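Local structure of carboxylase (Deinococcus radiodurans, 5H80) at residues A38-V43 and G110-L114; A44-R49 and L70-A75; W56-Y62 and A75-L81; L129-G133 and Q340-A344; G389-F394 and V408-P414. The protein probably catalyses the ATP-dependent carboxylation of biotin, serving as the biotin carboxylase domain of a single-chain bacterial carboxylase. All blocks are in the same frame, centred on the assembly; numbering follows the deposited sequence.

Contact 1. Residues A38-V43 and G110-L114; sequences ANRGEV and GYGFL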
# COMPACT_ATOMS: atom_id res chain seq x y z
N ALA A 38 11.36 -12.31 -19.50
CA ALA A 38 12.36 -11.79 -20.44
C ALA A 38 12.66 -10.27 -20.26
O ALA A 38 12.38 -9.47 -21.12
CB ALA A 38 11.96 -12.08 -21.89
N ASN A 39 13.20 -9.93 -19.10
CA ASN A 39 13.36 -8.57 -18.68
C ASN A 39 14.20 -8.56 -17.36
O ASN A 39 14.82 -9.58 -17.03
CB ASN A 39 12.00 -7.83 -18.46
CG ASN A 39 12.08 -6.36 -18.87
OD1 ASN A 39 12.94 -5.64 -18.42
ND2 ASN A 39 11.24 -5.91 -19.76
N ARG A 40 14.34 -7.39 -16.76
CA ARG A 40 15.19 -7.24 -15.58
C ARG A 40 14.76 -6.09 -14.71
O ARG A 40 13.87 -5.32 -15.10
CB ARG A 40 16.65 -7.11 -16.08
CG ARG A 40 16.83 -6.08 -17.15
CD ARG A 40 17.03 -4.71 -16.60
NE ARG A 40 18.04 -4.52 -15.49
CZ ARG A 40 18.13 -3.42 -14.72
NH1 ARG A 40 19.03 -3.30 -13.74
NH2 ARG A 40 17.32 -2.37 -14.93
N GLY A 41 15.37 -5.92 -13.52
CA GLY A 41 15.19 -4.69 -12.78
C GLY A 41 13.80 -4.69 -12.14
O GLY A 41 13.22 -5.80 -11.97
N GLU A 42 13.24 -3.48 -11.97
CA GLU A 42 12.00 -3.30 -11.18
C GLU A 42 10.80 -4.07 -11.81
O GLU A 42 10.08 -4.82 -11.09
CB GLU A 42 11.69 -1.86 -10.86
CG GLU A 42 11.20 -1.07 -12.03
CD GLU A 42 9.69 -1.24 -12.31
OE1 GLU A 42 9.29 -0.70 -13.32
OE2 GLU A 42 8.93 -2.00 -11.65
N VAL A 43 10.70 -4.12 -13.13
CA VAL A 43 9.65 -4.90 -13.78
C VAL A 43 9.72 -6.47 -13.62
O VAL A 43 8.62 -7.10 -13.50
CB VAL A 43 9.36 -4.45 -15.24
CG1 VAL A 43 10.33 -4.99 -16.26
CG2 VAL A 43 7.90 -4.77 -15.60
N GLY A 110 7.78 -8.09 -20.06
CA GLY A 110 7.64 -6.79 -19.40
C GLY A 110 7.41 -5.58 -20.27
O GLY A 110 6.47 -5.54 -20.99
N TYR A 111 8.18 -4.51 -20.06
CA TYR A 111 8.10 -3.39 -20.99
C TYR A 111 9.52 -3.05 -21.36
O TYR A 111 10.52 -3.38 -20.61
CB TYR A 111 7.31 -2.17 -20.43
CG TYR A 111 7.36 -1.98 -18.89
CD1 TYR A 111 8.47 -1.56 -18.28
CD2 TYR A 111 6.27 -2.21 -18.12
CE1 TYR A 111 8.52 -1.39 -16.90
CE2 TYR A 111 6.27 -2.03 -16.75
CZ TYR A 111 7.43 -1.62 -16.17
OH TYR A 111 7.41 -1.54 -14.81
N GLY A 112 9.64 -2.45 -22.53
CA GLY A 112 10.92 -2.29 -23.15
C GLY A 112 11.35 -3.62 -23.72
O GLY A 112 10.53 -4.64 -23.81
N PHE A 113 12.67 -3.66 -24.02
CA PHE A 113 13.28 -4.94 -24.51
C PHE A 113 12.41 -5.45 -25.73
O PHE A 113 12.08 -4.65 -26.64
CB PHE A 113 13.49 -5.87 -23.28
CG PHE A 113 14.54 -5.33 -22.27
CD1 PHE A 113 15.91 -5.61 -22.44
CD2 PHE A 113 14.20 -4.40 -21.28
CE1 PHE A 113 16.87 -5.04 -21.60
CE2 PHE A 113 15.16 -3.85 -20.42
CZ PHE A 113 16.49 -4.20 -20.56
N LEU A 114 11.84 -6.64 -25.61
CA LEU A 114 11.16 -7.32 -26.74
C LEU A 114 9.65 -7.28 -26.61
O LEU A 114 8.93 -7.96 -27.33
CB LEU A 114 11.69 -8.77 -26.78
CG LEU A 114 13.19 -8.91 -27.04
CD1 LEU A 114 13.63 -10.36 -27.04
CD2 LEU A 114 13.65 -8.21 -28.32
O HOH W 1 11.14 -8.25 -23.37
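Tyr111 and Val43 make the tight part of this contact. Val43 CG1 stands between the backbone N and the carbonyl carbon (chi1 81°), which leaves CG2 over one face of the Tyr111 ring, offset toward its rim and 3.2 Å from Tyr111 CZ. At the ring's edge the hydroxyl donates a short bond, Tyr111 OH to Glu42 OE1, 2.5 Å, meeting the carboxylate on its syn side; the same oxygen pairs with Lys424. Asn39 ND2 donates to Tyr111 O at 2.8 Å, the acceptor in the amide plane while the donor stands above the carbonyl plane, and ND2 also serves Pro109. Gly110 fits where a side chain would strike Asn39 ND2. The looser side belongs to Phe113, partly exposed, whose CD2 is 3.4 Å from Asn39 OD1 and whose CZ is 3.9 Å from Arg40 CG; the Arg40 guanidinium goes to Asp66. Water 1 bridges Ala38 O and Leu114 N. Arg40 N donates to Asn39 OD1, fixing the amide's flip. The loop after strand 106-108 meets the loop after strand 34-37 and the start of helix 42-53 through two hydrogen bonds, a water and apolar packing, and the doubly paired Glu42 carboxylate probably stays charged.

Contact 2. Residues A44-R49 and L70-A75; sequences AVRIER and LHVRRA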
# COMPACT_ATOMS: atom_id res chain seq x y z
N ALA A 44 10.94 -7.05 -13.53
CA ALA A 44 11.10 -8.40 -13.48
C ALA A 44 10.66 -8.70 -12.04
O ALA A 44 10.02 -9.72 -11.84
CB ALA A 44 12.50 -8.78 -13.58
N VAL A 45 11.04 -7.83 -11.15
CA VAL A 45 10.58 -8.04 -9.70
C VAL A 45 9.02 -8.01 -9.58
O VAL A 45 8.34 -8.92 -8.94
CB VAL A 45 11.28 -6.97 -8.80
CG1 VAL A 45 10.71 -6.95 -7.40
CG2 VAL A 45 12.80 -7.12 -8.56
N ARG A 46 8.41 -7.00 -10.14
CA ARG A 46 7.01 -6.86 -10.27
C ARG A 46 6.27 -8.12 -10.77
O ARG A 46 5.26 -8.68 -10.23
CB ARG A 46 6.72 -5.63 -11.14
CG ARG A 46 5.19 -5.40 -11.33
CD ARG A 46 4.39 -4.96 -10.07
NE ARG A 46 2.93 -4.93 -10.17
CZ ARG A 46 2.19 -5.96 -9.78
NH1 ARG A 46 2.69 -7.14 -9.51
NH2 ARG A 46 0.90 -5.87 -9.75
N ILE A 47 6.75 -8.62 -11.95
CA ILE A 47 6.26 -9.82 -12.55
C ILE A 47 6.41 -11.04 -11.62
O ILE A 47 5.46 -11.82 -11.55
CB ILE A 47 6.77 -10.07 -14.01
CG1 ILE A 47 6.35 -8.91 -14.87
CG2 ILE A 47 6.24 -11.34 -14.53
CD1 ILE A 47 7.09 -8.80 -16.21
N GLU A 48 7.59 -11.29 -11.02
CA GLU A 48 7.83 -12.38 -10.07
C GLU A 48 6.82 -12.37 -8.93
O GLU A 48 6.20 -13.40 -8.73
CB GLU A 48 9.23 -12.32 -9.45
CG GLU A 48 10.26 -12.59 -10.53
CD GLU A 48 11.67 -12.16 -10.17
OE1 GLU A 48 11.85 -11.41 -9.23
OE2 GLU A 48 12.62 -12.53 -10.91
N ARG A 49 6.38 -11.17 -8.54
CA ARG A 49 5.40 -11.01 -7.39
C ARG A 49 3.99 -11.39 -7.90
O ARG A 49 3.32 -12.13 -7.27
CB ARG A 49 5.44 -9.63 -6.79
CG ARG A 49 6.65 -9.30 -5.93
CD ARG A 49 6.96 -7.86 -5.78
NE ARG A 49 7.98 -7.70 -4.77
CZ ARG A 49 8.58 -6.52 -4.47
NH1 ARG A 49 8.24 -5.37 -5.09
NH2 ARG A 49 9.54 -6.53 -3.54
N LEU A 70 17.51 -7.48 -7.40
CA LEU A 70 16.49 -8.28 -6.70
C LEU A 70 15.77 -9.28 -7.53
O LEU A 70 15.42 -10.35 -7.04
CB LEU A 70 15.47 -7.38 -5.90
CG LEU A 70 14.39 -8.12 -5.10
CD1 LEU A 70 14.97 -8.92 -3.95
CD2 LEU A 70 13.43 -7.04 -4.49
N HIS A 71 15.60 -8.99 -8.84
CA HIS A 71 14.95 -9.97 -9.72
C HIS A 71 15.65 -11.35 -9.85
O HIS A 71 14.99 -12.32 -10.12
CB HIS A 71 14.68 -9.32 -11.05
CG HIS A 71 15.73 -9.49 -12.11
ND1 HIS A 71 16.80 -8.63 -12.31
CD2 HIS A 71 15.81 -10.45 -13.08
CE1 HIS A 71 17.53 -9.08 -13.32
NE2 HIS A 71 16.95 -10.17 -13.81
N VAL A 72 16.94 -11.35 -9.58
CA VAL A 72 17.70 -12.61 -9.54
C VAL A 72 17.21 -13.54 -8.41
O VAL A 72 16.59 -14.62 -8.68
CB VAL A 72 19.19 -12.26 -9.49
CG1 VAL A 72 20.00 -13.55 -9.34
CG2 VAL A 72 19.65 -11.49 -10.71
N ARG A 73 17.44 -13.07 -7.18
CA ARG A 73 17.07 -13.76 -5.95
C ARG A 73 15.59 -14.05 -5.85
O ARG A 73 15.19 -15.09 -5.32
CB ARG A 73 17.43 -12.90 -4.73
CG ARG A 73 18.89 -12.92 -4.29
CD ARG A 73 19.17 -11.84 -3.23
NE ARG A 73 18.99 -10.47 -3.74
CZ ARG A 73 19.53 -9.37 -3.21
NH1 ARG A 73 20.31 -9.42 -2.13
NH2 ARG A 73 19.28 -8.19 -3.78
N ARG A 74 14.76 -13.10 -6.30
CA ARG A 74 13.30 -13.27 -6.18
C ARG A 74 12.66 -14.30 -7.09
O ARG A 74 11.54 -14.78 -6.80
CB ARG A 74 12.57 -11.88 -6.28
CG ARG A 74 11.07 -11.86 -6.18
CD ARG A 74 10.63 -12.26 -4.73
NE ARG A 74 9.15 -12.27 -4.65
CZ ARG A 74 8.34 -13.21 -5.15
NH1 ARG A 74 8.83 -14.29 -5.78
NH2 ARG A 74 7.03 -13.08 -5.05
N ALA A 75 13.25 -14.64 -8.23
CA ALA A 75 12.65 -15.69 -9.00
C ALA A 75 12.68 -17.07 -8.30
O ALA A 75 13.51 -17.34 -7.37
CB ALA A 75 13.43 -15.74 -10.33
O HOH W 2 8.44 -10.13 -3.32
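Ala44 and His71 meet through their CB atoms, 3.4 Å apart, and Val45 CG2 lies 3.8 Å from Leu70 CB, the Val45 and Leu70 side chains crossing at about a right angle. Glu48 packs against the aliphatic part of Arg74, its OE1 3.1 Å from Arg74 CB, as the two chains run past each other in opposite directions. The close polar approach is also made by Glu48: with CG anti to the carbonyl carbon (chi1 -67°) and the chain extended, its carboxylate reaches the end of the other helix, where OE2 is 2.5 Å from His71 O. Arg74 NE stays 5.4 Å from Glu48 OE1. A bend at chi2 (67°) instead lays one guanidinium face against backbone, Arg74 NH2 being 3.5 Å from Arg49 CA, and NH2 bonds Ser52. Water 2 accepts from NE of both Arg49 and Arg74, in the plane of each guanidinium, and Glu447 of the second subunit forms a salt bridge with Arg49. A leucine in place of Arg74 would probably leave water 2 with one donor fewer and Ser52 without this partner. The two short helical segments run nearly parallel, 24° apart; beside them, Ala44 and Glu48 rest on Ile37 of strand 34-37, and Glu48 also on Ala60 of strand 57-62.

Contact 3. Residues W56-Y62 and A75-L81; sequences WQSVAVY and ADEAVAL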
# COMPACT_ATOMS: atom_id res chain seq x y z
N TRP A 56 1.91 -19.71 -9.59
CA TRP A 56 2.71 -20.15 -10.69
C TRP A 56 4.17 -20.03 -10.36
O TRP A 56 4.55 -19.62 -9.26
CB TRP A 56 2.37 -19.32 -11.93
CG TRP A 56 0.83 -19.30 -12.36
CD1 TRP A 56 -0.26 -19.99 -11.78
CD2 TRP A 56 0.29 -18.64 -13.47
NE1 TRP A 56 -1.43 -19.74 -12.48
CE2 TRP A 56 -1.13 -18.87 -13.49
CE3 TRP A 56 0.85 -17.82 -14.45
CZ2 TRP A 56 -1.94 -18.36 -14.47
CZ3 TRP A 56 0.05 -17.28 -15.41
CH2 TRP A 56 -1.35 -17.57 -15.47
N GLN A 57 5.00 -20.50 -11.30
CA GLN A 57 6.43 -20.44 -11.13
C GLN A 57 7.10 -19.51 -12.06
O GLN A 57 6.62 -19.35 -13.15
CB GLN A 57 7.07 -21.84 -11.28
CG GLN A 57 6.61 -22.78 -10.17
CD GLN A 57 6.99 -24.19 -10.47
OE1 GLN A 57 7.27 -24.55 -11.64
NE2 GLN A 57 7.00 -25.00 -9.44
N SER A 58 8.21 -18.88 -11.60
CA SER A 58 8.94 -17.99 -12.42
C SER A 58 10.36 -18.43 -12.71
O SER A 58 11.08 -18.91 -11.86
CB SER A 58 9.01 -16.54 -11.81
OG SER A 58 9.64 -16.50 -10.50
N VAL A 59 10.78 -18.09 -13.93
CA VAL A 59 12.16 -18.24 -14.35
C VAL A 59 12.66 -16.85 -14.77
O VAL A 59 12.17 -16.29 -15.71
CB VAL A 59 12.26 -19.31 -15.48
CG1 VAL A 59 13.73 -19.40 -15.96
CG2 VAL A 59 11.57 -20.67 -15.08
N ALA A 60 13.64 -16.33 -14.07
CA ALA A 60 14.31 -15.05 -14.39
C ALA A 60 15.56 -15.33 -15.24
O ALA A 60 16.03 -16.53 -15.32
CB ALA A 60 14.63 -14.30 -13.09
N VAL A 61 16.04 -14.28 -15.91
CA VAL A 61 17.30 -14.33 -16.61
C VAL A 61 18.10 -13.10 -16.13
O VAL A 61 17.54 -12.00 -15.78
CB VAL A 61 17.17 -14.37 -18.17
CG1 VAL A 61 16.60 -15.70 -18.69
CG2 VAL A 61 16.37 -13.16 -18.73
N TYR A 62 19.41 -13.20 -16.13
CA TYR A 62 20.28 -12.13 -15.78
C TYR A 62 21.60 -12.14 -16.53
O TYR A 62 22.12 -13.23 -16.89
CB TYR A 62 20.57 -12.03 -14.24
CG TYR A 62 21.22 -13.26 -13.67
CD1 TYR A 62 22.56 -13.23 -13.36
CD2 TYR A 62 20.54 -14.53 -13.51
CE1 TYR A 62 23.23 -14.35 -12.95
CE2 TYR A 62 21.23 -15.68 -13.00
CZ TYR A 62 22.57 -15.54 -12.71
OH TYR A 62 23.30 -16.60 -12.28
N ALA A 75 13.25 -14.64 -8.23
CA ALA A 75 12.65 -15.69 -9.00
C ALA A 75 12.68 -17.07 -8.30
O ALA A 75 13.51 -17.34 -7.37
CB ALA A 75 13.43 -15.74 -10.33
N ASP A 76 11.87 -17.97 -8.77
CA ASP A 76 11.93 -19.35 -8.26
C ASP A 76 13.19 -19.97 -8.80
O ASP A 76 13.80 -20.82 -8.18
CB ASP A 76 10.75 -20.21 -8.65
CG ASP A 76 9.47 -19.69 -8.10
OD1 ASP A 76 9.37 -19.60 -6.87
OD2 ASP A 76 8.60 -19.34 -8.91
N GLU A 77 13.55 -19.55 -10.00
CA GLU A 77 14.86 -20.02 -10.52
C GLU A 77 15.36 -18.96 -11.47
O GLU A 77 14.53 -18.30 -12.13
CB GLU A 77 14.74 -21.40 -11.08
CG GLU A 77 14.50 -21.51 -12.54
CD GLU A 77 14.30 -23.00 -12.96
OE1 GLU A 77 13.12 -23.44 -13.02
OE2 GLU A 77 15.35 -23.69 -13.18
N ALA A 78 16.66 -18.66 -11.38
CA ALA A 78 17.26 -17.67 -12.23
C ALA A 78 18.35 -18.30 -13.07
O ALA A 78 19.22 -19.04 -12.52
CB ALA A 78 17.82 -16.52 -11.43
N VAL A 79 18.33 -17.91 -14.36
CA VAL A 79 19.18 -18.52 -15.41
C VAL A 79 20.17 -17.48 -16.00
O VAL A 79 19.77 -16.42 -16.52
CB VAL A 79 18.32 -19.16 -16.49
CG1 VAL A 79 19.20 -19.70 -17.63
CG2 VAL A 79 17.50 -20.28 -15.86
N ALA A 80 21.46 -17.70 -15.85
CA ALA A 80 22.46 -16.71 -16.37
C ALA A 80 22.46 -16.64 -17.90
O ALA A 80 22.49 -17.71 -18.52
CB ALA A 80 23.86 -17.11 -15.86
N LEU A 81 22.54 -15.43 -18.47
CA LEU A 81 22.59 -15.24 -19.94
C LEU A 81 24.11 -15.23 -20.27
O LEU A 81 24.90 -14.69 -19.54
CB LEU A 81 21.98 -13.89 -20.37
CG LEU A 81 20.45 -13.86 -20.21
CD1 LEU A 81 19.90 -12.45 -20.10
CD2 LEU A 81 19.78 -14.71 -21.26
O HOH W 3 6.38 -18.25 -7.84
O HOH W 4 21.92 -18.94 -12.46
O HOH W 5 24.82 -14.15 -16.92
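With CG set between its backbone N and carbonyl carbon (chi1 60°), Tyr62 carries its ring across to the next strand, where one face covers Ala80 CA, 4.0 Å from the ring centroid. Asp76 has CG anti to the carbonyl carbon (chi1 -63°), and this brings OD2 within 2.8 Å of Ser58 N, which it accepts on its anti lone pair. Ser58 OG answers by accepting from Asp76 N at 3.2 Å, where the strands begin to pair. From there the backbone ladder alternates: Glu77 N to Ser58 O, Ala60 N to Glu77 O, Val79 N to Ala60 O, Tyr62 N to Val79 O, and finally Leu81 N to Tyr62 O at 2.7 Å. On one face of the sheet Val59 CG1 packs 3.9 Å from Val79 CG2, and Glu77 lies beside Val59 with its carboxylate held by Arg34. On the opposite face, which carries Ala60 and Tyr62, Ala60 CB meets Ala75 CB of the preceding turn at 3.3 Å, tighter than usual. Water 4, in the plane of the Tyr62 ring, links Tyr62 OH to Ala78 O. A serine replacing Tyr62 would probably remove the ring that packs over Ala80 CA and cost water 4 its phenol partner. Strands 57-62 and 77-80, with helix 70-74 between them, form a beta-alpha-beta unit at one edge of the five-stranded parallel sheet, as in Rossmann-like domains.

Contact 4. Residues L129-G133 and Q340-A344; sequences LVFVG and QLRLA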
# COMPACT_ATOMS: atom_id res chain seq x y z
N LEU A 129 5.22 -21.60 -26.59
CA LEU A 129 5.27 -20.67 -25.45
C LEU A 129 4.17 -19.63 -25.63
O LEU A 129 4.03 -19.03 -26.70
CB LEU A 129 6.57 -19.90 -25.41
CG LEU A 129 7.84 -20.72 -25.29
CD1 LEU A 129 9.20 -20.05 -25.24
CD2 LEU A 129 7.68 -21.60 -24.03
N VAL A 130 3.40 -19.35 -24.58
CA VAL A 130 2.45 -18.22 -24.69
C VAL A 130 3.12 -16.88 -24.33
O VAL A 130 3.55 -16.66 -23.23
CB VAL A 130 1.17 -18.46 -23.83
CG1 VAL A 130 0.37 -17.15 -23.74
CG2 VAL A 130 0.39 -19.67 -24.37
N PHE A 131 3.21 -15.96 -25.28
CA PHE A 131 3.61 -14.59 -25.09
C PHE A 131 2.54 -13.81 -24.33
O PHE A 131 1.34 -13.77 -24.76
CB PHE A 131 3.74 -13.97 -26.51
CG PHE A 131 4.36 -12.62 -26.53
CD1 PHE A 131 5.74 -12.40 -26.42
CD2 PHE A 131 3.52 -11.50 -26.58
CE1 PHE A 131 6.29 -11.14 -26.45
CE2 PHE A 131 4.05 -10.25 -26.64
CZ PHE A 131 5.44 -10.03 -26.61
N VAL A 132 3.00 -13.17 -23.24
CA VAL A 132 2.11 -12.36 -22.38
C VAL A 132 1.93 -10.99 -23.01
O VAL A 132 2.70 -10.11 -22.70
CB VAL A 132 2.50 -12.29 -20.95
CG1 VAL A 132 1.43 -11.49 -20.15
CG2 VAL A 132 2.88 -13.62 -20.30
N GLY A 133 0.93 -10.90 -23.92
CA GLY A 133 0.68 -9.74 -24.76
C GLY A 133 -0.37 -10.06 -25.85
O GLY A 133 -0.75 -11.24 -25.98
N GLN A 340 -3.25 -9.40 -16.26
CA GLN A 340 -2.53 -9.52 -17.54
C GLN A 340 -2.09 -11.00 -17.83
O GLN A 340 -2.45 -11.54 -18.92
CB GLN A 340 -1.35 -8.64 -17.55
CG GLN A 340 -0.61 -8.56 -18.91
CD GLN A 340 0.73 -7.88 -18.77
OE1 GLN A 340 1.36 -7.81 -17.70
NE2 GLN A 340 1.19 -7.28 -19.91
N LEU A 341 -1.50 -11.65 -16.86
CA LEU A 341 -1.07 -13.04 -16.90
C LEU A 341 -2.25 -13.99 -17.16
O LEU A 341 -2.17 -14.88 -18.00
CB LEU A 341 -0.37 -13.44 -15.63
CG LEU A 341 1.09 -12.90 -15.44
CD1 LEU A 341 1.52 -12.89 -13.94
CD2 LEU A 341 1.99 -13.81 -16.33
N ARG A 342 -3.35 -13.82 -16.43
CA ARG A 342 -4.53 -14.61 -16.56
C ARG A 342 -5.23 -14.40 -17.91
O ARG A 342 -5.73 -15.42 -18.49
CB ARG A 342 -5.51 -14.51 -15.37
CG ARG A 342 -4.84 -14.86 -14.01
CD ARG A 342 -5.80 -14.55 -12.90
NE ARG A 342 -6.98 -15.40 -12.93
CZ ARG A 342 -7.71 -15.72 -11.86
NH1 ARG A 342 -8.70 -16.57 -12.02
NH2 ARG A 342 -7.50 -15.19 -10.64
N LEU A 343 -5.29 -13.16 -18.39
CA LEU A 343 -5.79 -12.86 -19.71
C LEU A 343 -4.95 -13.59 -20.77
O LEU A 343 -5.56 -14.29 -21.61
CB LEU A 343 -5.84 -11.39 -19.97
CG LEU A 343 -7.03 -10.73 -19.22
CD1 LEU A 343 -6.72 -9.23 -19.19
CD2 LEU A 343 -8.50 -11.01 -19.62
N ALA A 344 -3.61 -13.46 -20.71
CA ALA A 344 -2.73 -14.25 -21.58
C ALA A 344 -2.98 -15.76 -21.60
O ALA A 344 -2.98 -16.38 -22.72
CB ALA A 344 -1.27 -13.97 -21.31
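Val132 meets the last turn of helix 336-344 with both methyl groups, CG1 between Gln340 and Ala344, CG2 against Leu341. CG1 is anti to the backbone N (chi1 -176°) and lies 3.8 Å from Gln340 CG; the same methyl is 3.8 Å from Ala344 CB, one helical turn further on. CG2 points to the flank of the helix, 4.1 Å from Leu341 CD2, and the Val132 side chain runs at a slant to those of Gln340 and Leu341. Extended beyond CG, Gln340 passes Val132 with its aliphatic part, while OE1 accepts from His108 NE2, which holds the amide in place beside the valine. Val132 is the centre of an inverse gamma turn just after strand 130-131, one of the two outermost strands of the five-stranded parallel sheet. The contact sets the sheet of the biotin carboxylase N-terminal region against a helix of the ATP-binding region, far along the chain, and no hydrogen bond crosses between the two segments. Ala344 directs its CB toward the strand segment, near both valines: it is 4.3 Å from Val130 CG1, which also lies 3.6 Å from Ala344 O. Phe131, between the two valines, points the other way, onto Phe120 and Ala121 of helix 118-126. Backbone bonds to Val107 from Val130 and Val132 keep the edge strand in place, while Leu341 also rests on His108 and Leu54.

Contact 5. Residues G389-F394 and V408-P414; sequences GQVQTF and VTTGLTP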
# COMPACT_ATOMS: atom_id res chain seq x y z
N GLY A 389 28.78 4.75 -8.87
CA GLY A 389 28.89 4.49 -7.48
C GLY A 389 28.16 3.25 -7.13
O GLY A 389 27.39 2.72 -7.93
N GLN A 390 28.43 2.79 -5.92
CA GLN A 390 27.78 1.61 -5.36
C GLN A 390 26.82 2.16 -4.33
O GLN A 390 27.16 3.10 -3.62
CB GLN A 390 28.82 0.72 -4.71
CG GLN A 390 28.29 -0.34 -3.75
CD GLN A 390 29.44 -1.18 -3.32
OE1 GLN A 390 30.46 -0.62 -2.93
NE2 GLN A 390 29.33 -2.49 -3.47
N VAL A 391 25.62 1.60 -4.29
CA VAL A 391 24.62 2.00 -3.36
C VAL A 391 24.92 1.59 -1.94
O VAL A 391 25.03 0.41 -1.62
CB VAL A 391 23.25 1.49 -3.83
CG1 VAL A 391 22.23 1.61 -2.71
CG2 VAL A 391 22.89 2.27 -5.10
N GLN A 392 25.10 2.60 -1.07
CA GLN A 392 25.54 2.36 0.31
C GLN A 392 24.50 2.34 1.38
O GLN A 392 24.63 1.59 2.36
CB GLN A 392 26.68 3.36 0.70
CG GLN A 392 28.00 2.91 0.10
CD GLN A 392 28.98 4.01 -0.23
OE1 GLN A 392 28.80 5.18 0.12
NE2 GLN A 392 30.04 3.64 -0.93
N THR A 393 23.49 3.17 1.19
CA THR A 393 22.36 3.27 2.05
C THR A 393 21.19 3.40 1.07
O THR A 393 21.26 4.12 0.05
CB THR A 393 22.44 4.50 2.97
OG1 THR A 393 23.67 4.45 3.69
CG2 THR A 393 21.31 4.52 3.96
N PHE A 394 20.18 2.62 1.36
CA PHE A 394 18.98 2.59 0.53
C PHE A 394 17.80 2.13 1.37
O PHE A 394 17.68 0.98 1.68
CB PHE A 394 19.21 1.63 -0.67
CG PHE A 394 18.21 1.80 -1.77
CD1 PHE A 394 18.32 2.83 -2.72
CD2 PHE A 394 17.10 0.94 -1.85
CE1 PHE A 394 17.41 2.96 -3.75
CE2 PHE A 394 16.14 1.09 -2.88
CZ PHE A 394 16.33 2.09 -3.83
N VAL A 408 16.55 -2.61 -6.20
CA VAL A 408 17.82 -2.04 -5.57
C VAL A 408 17.87 -2.58 -4.13
O VAL A 408 16.87 -2.62 -3.39
CB VAL A 408 17.99 -0.52 -5.69
CG1 VAL A 408 19.29 -0.07 -5.03
CG2 VAL A 408 17.99 -0.11 -7.16
N THR A 409 19.02 -3.15 -3.75
CA THR A 409 19.29 -3.34 -2.31
C THR A 409 20.68 -2.79 -1.99
O THR A 409 21.46 -2.43 -2.91
CB THR A 409 19.21 -4.78 -1.83
OG1 THR A 409 20.10 -5.58 -2.63
CG2 THR A 409 17.78 -5.34 -1.91
N THR A 410 21.00 -2.77 -0.69
CA THR A 410 22.29 -2.21 -0.26
C THR A 410 23.46 -2.99 -0.88
O THR A 410 23.46 -4.24 -0.93
CB THR A 410 22.33 -2.15 1.28
OG1 THR A 410 21.23 -1.36 1.72
CG2 THR A 410 23.60 -1.51 1.76
N GLY A 411 24.41 -2.22 -1.41
CA GLY A 411 25.63 -2.74 -1.97
C GLY A 411 25.54 -3.01 -3.43
O GLY A 411 26.47 -3.58 -3.98
N LEU A 412 24.38 -2.72 -4.06
CA LEU A 412 24.28 -2.83 -5.51
C LEU A 412 25.10 -1.75 -6.16
O LEU A 412 25.10 -0.56 -5.68
CB LEU A 412 22.75 -2.82 -5.97
CG LEU A 412 22.63 -2.97 -7.48
CD1 LEU A 412 22.92 -4.45 -7.75
CD2 LEU A 412 21.31 -2.42 -8.07
N THR A 413 25.79 -2.06 -7.26
CA THR A 413 26.43 -1.04 -8.13
C THR A 413 25.63 -1.08 -9.38
O THR A 413 25.76 -2.00 -10.12
CB THR A 413 27.93 -1.35 -8.55
OG1 THR A 413 28.73 -1.30 -7.42
CG2 THR A 413 28.53 -0.29 -9.49
N PRO A 414 24.76 -0.07 -9.66
CA PRO A 414 24.07 -0.08 -10.95
C PRO A 414 24.93 -0.01 -12.22
O PRO A 414 25.97 0.62 -12.21
CB PRO A 414 23.17 1.14 -10.85
CG PRO A 414 22.94 1.33 -9.40
CD PRO A 414 24.33 1.09 -8.87
O HOH W 6 26.90 2.50 -10.81
O HOH W 7 18.15 -1.71 0.48
O HOH W 8 20.60 1.06 3.59
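Both backbone polar groups of Val391 are bonded to the 408-414 loop: its N donates to Leu412 O at 2.6 Å, nearly along the C=O axis and almost straight (166° at the hydrogen), and its O accepts from Gly411 N at 2.7 Å. Gly411 O is taken in turn by the side chain of Gln390. With CG anti to the backbone N (chi1 164°) and the chain extended, Gln390 NE2 comes within 3.1 Å of Gly411 O, the acceptor in the amide plane but the donor well above the carbonyl plane. Leu412 N donates to Thr409 O and closes a type II beta turn, with Gly411 at its third position, where the positive phi suits glycine. Further along the first segment, Gln392 and Thr393 both face Ala451 in a classic beta bulge, at the start of strand 393-395 in its two-stranded antiparallel sheet with strand 449-451. Waters serve the ends of the contact. Phe394 N donates to water 8 at 2.8 Å, and Thr410 OG1 is bonded to that water too; water 7 donates to Phe394 O; water 6 donates to both Gly389 O and Pro414 O. Thr409 OG1 is bonded to Arg73 NH2. The apolar part has Val408 CG1 over the centre of the Phe394 ring, 3.6 Å from its centroid, while Phe448 meets that ring edge-to-face. Val391 CG1 lies 4.1 Å from Val408 CG1.

How the contacts relate
Contacts 1, 2 and 3 cluster in the N-terminal region, their centres about 8 to 13 Å apart. Contacts 1 and 2 use helix 42-53; contacts 2 and 3 share Ala75, interleave along the chain and are nested inside the loop closed by contact 1. His71 NE2, probably hydrogen-bonded to Val61 O, ties helix 70-74 to strand 57-62. Contact 4 follows at the opposite edge of the same parallel sheet, about 17 Å from contact 3 between centres. Contact 5, in the C-terminal region, has its centre about 33 Å from that of contact 4 but meets contact 2 through Arg73 and Thr409. The N-terminal region is thus joined to both others and, through contact 2, to the second subunit.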